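Local coordinates for TTHB210-like domain-containing protein (Thermus thermophilus, PDB 3VG8), which is of unknown function but is controlled by the sigma-E/anti-sigma-E regulatory system and assembles into a homodecamer, at the interface of chains A and B. Sequence-based numbering; all coordinates share one arbitrary frame. Chains: chain A/B, Hypothetical Protein TTHB210.

The interface of chains A and B. Residues chain A 47, 49, 81, 97, 99; chain B 47, 49, 81, 97, 99.
B:Met81 packs against A:Val49, and A:Met81 against B:Val49. They belong to an apolar, two-fold symmetric sheet-to-sheet patch, part of a larger A-B interface. Strands 41-50, 78-83 and 94-100 of chain A face strands 42-50, 78-84 and 94-100 of chain B. The protein forms a homodecamer; the two chains alone do not show whether this contact lies within one decamer. Both Met81 residues are engineered selenomethionines (leucine in the natural protein), so the contacts of SE and CE are not nature's choice.

The selenomethionines bury the most surface here, 60 Å² for B:Met81 and 46 Å² for A:Met81. B:Met81 is extended beyond CG (chi3 -162°) and meets A:Val49 tip to tip, with its SE 3.5 Å from the CG2 methyl. Its CE methyl reaches further, to 3.6 Å from CB of A:Phe47. Each Phe47 ring has the carbonyl O of Ile97 in its own chain at its edge, in plane. The side chains of A:Ile97 and B:Met81 run past each other in opposite directions, with CE of B:Met81 3.7 Å from CG1 of A:Ile97. A:Met81 instead bends at its last torsion (chi3 -93°). Its SE lies 3.6 Å from CG1 of B:Val49, at a slant, and 4.0 Å from CG1 of B:Ile97. The backbones follow the two-fold, but the Met81 and Val49 side chains differ between the chains.

Like residues pair near the axis. A:Leu99 and B:Leu99 pass antiparallel, and their CD2 methyls meet at 3.7 Å. Between the two selenomethionines the isoleucines cross, CG2 of A:Ile97 lying 3.8 Å from CG2 of B:Ile97.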
ATOM      1  N   PHE A  47       2.123  33.999  13.545  1.00 26.17           N
ATOM      2  CA  PHE A  47       0.939  33.245  13.148  1.00 29.43           C
ATOM      3  C   PHE A  47      -0.193  34.263  13.254  1.00 32.58           C
ATOM      4  O   PHE A  47      -0.399  34.855  14.317  1.00 31.67           O
ATOM      5  CB  PHE A  47       0.689  32.062  14.099  1.00 25.32           C
ATOM      6  CG  PHE A  47       1.751  30.984  14.026  1.00 24.78           C
ATOM      7  CD1 PHE A  47       1.589  29.880  13.196  1.00 26.61           C
ATOM      8  CD2 PHE A  47       2.921  31.093  14.754  1.00 21.27           C
ATOM      9  CE1 PHE A  47       2.575  28.902  13.093  1.00 27.91           C
ATOM     10  CE2 PHE A  47       3.919  30.116  14.653  1.00 32.06           C
ATOM     11  CZ  PHE A  47       3.740  29.019  13.819  1.00 29.49           C
ATOM     12  N   VAL A  49      -3.841  34.580  13.443  1.00 31.79           N
ATOM     13  CA  VAL A  49      -5.063  33.834  13.706  1.00 30.32           C
ATOM     14  C   VAL A  49      -6.356  34.650  13.744  1.00 29.66           C
ATOM     15  O   VAL A  49      -6.514  35.548  14.576  1.00 30.73           O
ATOM     16  CB  VAL A  49      -4.954  33.077  15.053  1.00 31.25           C
ATOM     17  CG1 VAL A  49      -6.149  32.158  15.221  1.00 35.91           C
ATOM     18  CG2 VAL A  49      -3.644  32.285  15.107  1.00 29.89           C
HETATM   19  N   MSE A  81       1.412  38.104  21.843  1.00 36.59           N
HETATM   20  CA  MSE A  81       0.065  37.760  21.418  1.00 37.28           C
HETATM   21  C   MSE A  81      -0.666  39.076  21.464  1.00 37.10           C
HETATM   22  O   MSE A  81      -1.227  39.477  22.497  1.00 32.44           O
HETATM   23  CB  MSE A  81      -0.563  36.741  22.353  1.00 37.80           C
HETATM   24  CG  MSE A  81       0.103  35.388  22.235  1.00 55.63           C
HETATM   25 SE   MSE A  81      -0.637  34.096  23.452  1.00 69.10          SE
HETATM   26  CE  MSE A  81       0.619  34.362  24.916  1.00 62.07           C
ATOM     27  N   ILE A  97       0.274  35.735  16.933  1.00 27.58           N
ATOM     28  CA  ILE A  97       0.989  34.932  17.909  1.00 29.23           C
ATOM     29  C   ILE A  97       2.430  34.971  17.392  1.00 30.10           C
ATOM     30  O   ILE A  97       2.746  34.405  16.346  1.00 23.50           O
ATOM     31  CB  ILE A  97       0.483  33.469  17.927  1.00 28.73           C
ATOM     32  CG1 ILE A  97      -1.024  33.430  18.162  1.00 30.14           C
ATOM     33  CG2 ILE A  97       1.197  32.701  19.045  1.00 35.76           C
ATOM     34  CD1 ILE A  97      -1.454  34.015  19.480  1.00 34.65           C
ATOM     35  N   LEU A  99       6.673  34.478  17.783  1.00 27.35           N
ATOM     36  CA  LEU A  99       7.800  33.841  18.436  1.00 31.64           C
ATOM     37  C   LEU A  99       8.951  34.794  18.058  1.00 30.83           C
ATOM     38  O   LEU A  99       9.418  34.786  16.918  1.00 29.98           O
ATOM     39  CB  LEU A  99       8.027  32.433  17.855  1.00 28.56           C
ATOM     40  CG  LEU A  99       6.834  31.502  17.565  1.00 34.28           C
ATOM     41  CD1 LEU A  99       7.359  30.118  17.137  1.00 21.41           C
ATOM     42  CD2 LEU A  99       5.964  31.354  18.787  1.00 34.93           C
TER
ATOM     43  N   PHE B  47       1.525  27.990  26.603  1.00 29.89           N
ATOM     44  CA  PHE B  47       1.051  29.261  27.122  1.00 29.10           C
ATOM     45  C   PHE B  47      -0.455  29.159  27.200  1.00 32.82           C
ATOM     46  O   PHE B  47      -1.098  28.617  26.294  1.00 31.84           O
ATOM     47  CB  PHE B  47       1.418  30.425  26.194  1.00 30.68           C
ATOM     48  CG  PHE B  47       2.889  30.677  26.087  1.00 26.32           C
ATOM     49  CD1 PHE B  47       3.656  30.007  25.164  1.00 28.88           C
ATOM     50  CD2 PHE B  47       3.511  31.589  26.940  1.00 32.26           C
ATOM     51  CE1 PHE B  47       5.039  30.235  25.084  1.00 35.50           C
ATOM     52  CE2 PHE B  47       4.871  31.824  26.872  1.00 25.63           C
ATOM     53  CZ  PHE B  47       5.641  31.146  25.942  1.00 24.20           C
ATOM     54  N   VAL B  49      -4.078  31.259  27.632  1.00 38.17           N
ATOM     55  CA  VAL B  49      -4.750  32.559  27.565  1.00 35.79           C
ATOM     56  C   VAL B  49      -6.273  32.453  27.546  1.00 32.97           C
ATOM     57  O   VAL B  49      -6.859  31.581  26.887  1.00 31.14           O
ATOM     58  CB  VAL B  49      -4.329  33.393  26.308  1.00 36.63           C
ATOM     59  CG1 VAL B  49      -2.823  33.562  26.269  1.00 42.63           C
ATOM     60  CG2 VAL B  49      -4.816  32.725  25.040  1.00 32.65           C
HETATM   61  N   MSE B  81      -2.643  25.139  18.785  1.00 19.28           N
HETATM   62  CA  MSE B  81      -3.440  26.136  19.515  1.00 28.26           C
HETATM   63  C   MSE B  81      -4.714  25.369  19.779  1.00 24.84           C
HETATM   64  O   MSE B  81      -5.521  25.134  18.873  1.00 26.71           O
HETATM   65  CB  MSE B  81      -3.680  27.403  18.697  1.00 17.70           C
HETATM   66  CG  MSE B  81      -2.374  28.089  18.299  1.00 32.13           C
HETATM   67 SE   MSE B  81      -2.756  29.786  17.409  1.00 46.21          SE
HETATM   68  CE  MSE B  81      -1.068  30.097  16.527  1.00 30.11           C
ATOM     69  N   ILE B  97      -1.574  27.597  23.764  1.00 27.78           N
ATOM     70  CA  ILE B  97      -0.670  27.925  22.658  1.00 24.62           C
ATOM     71  C   ILE B  97       0.572  27.118  22.966  1.00 27.60           C
ATOM     72  O   ILE B  97       1.296  27.417  23.929  1.00 29.66           O
ATOM     73  CB  ILE B  97      -0.308  29.424  22.644  1.00 30.05           C
ATOM     74  CG1 ILE B  97      -1.577  30.276  22.714  1.00 34.09           C
ATOM     75  CG2 ILE B  97       0.483  29.754  21.386  1.00 23.20           C
ATOM     76  CD1 ILE B  97      -2.515  30.071  21.550  1.00 42.40           C
ATOM     77  N   LEU B  99       4.299  25.397  21.880  1.00 24.96           N
ATOM     78  CA  LEU B  99       5.500  25.409  21.041  1.00 28.20           C
ATOM     79  C   LEU B  99       6.037  23.990  21.258  1.00 29.37           C
ATOM     80  O   LEU B  99       6.520  23.662  22.331  1.00 25.02           O
ATOM     81  CB  LEU B  99       6.502  26.449  21.541  1.00 23.67           C
ATOM     82  CG  LEU B  99       5.939  27.848  21.864  1.00 31.99           C
ATOM     83  CD1 LEU B  99       7.080  28.863  22.056  1.00 22.87           C
ATOM     84  CD2 LEU B  99       5.039  28.298  20.739  1.00 21.52           C
TER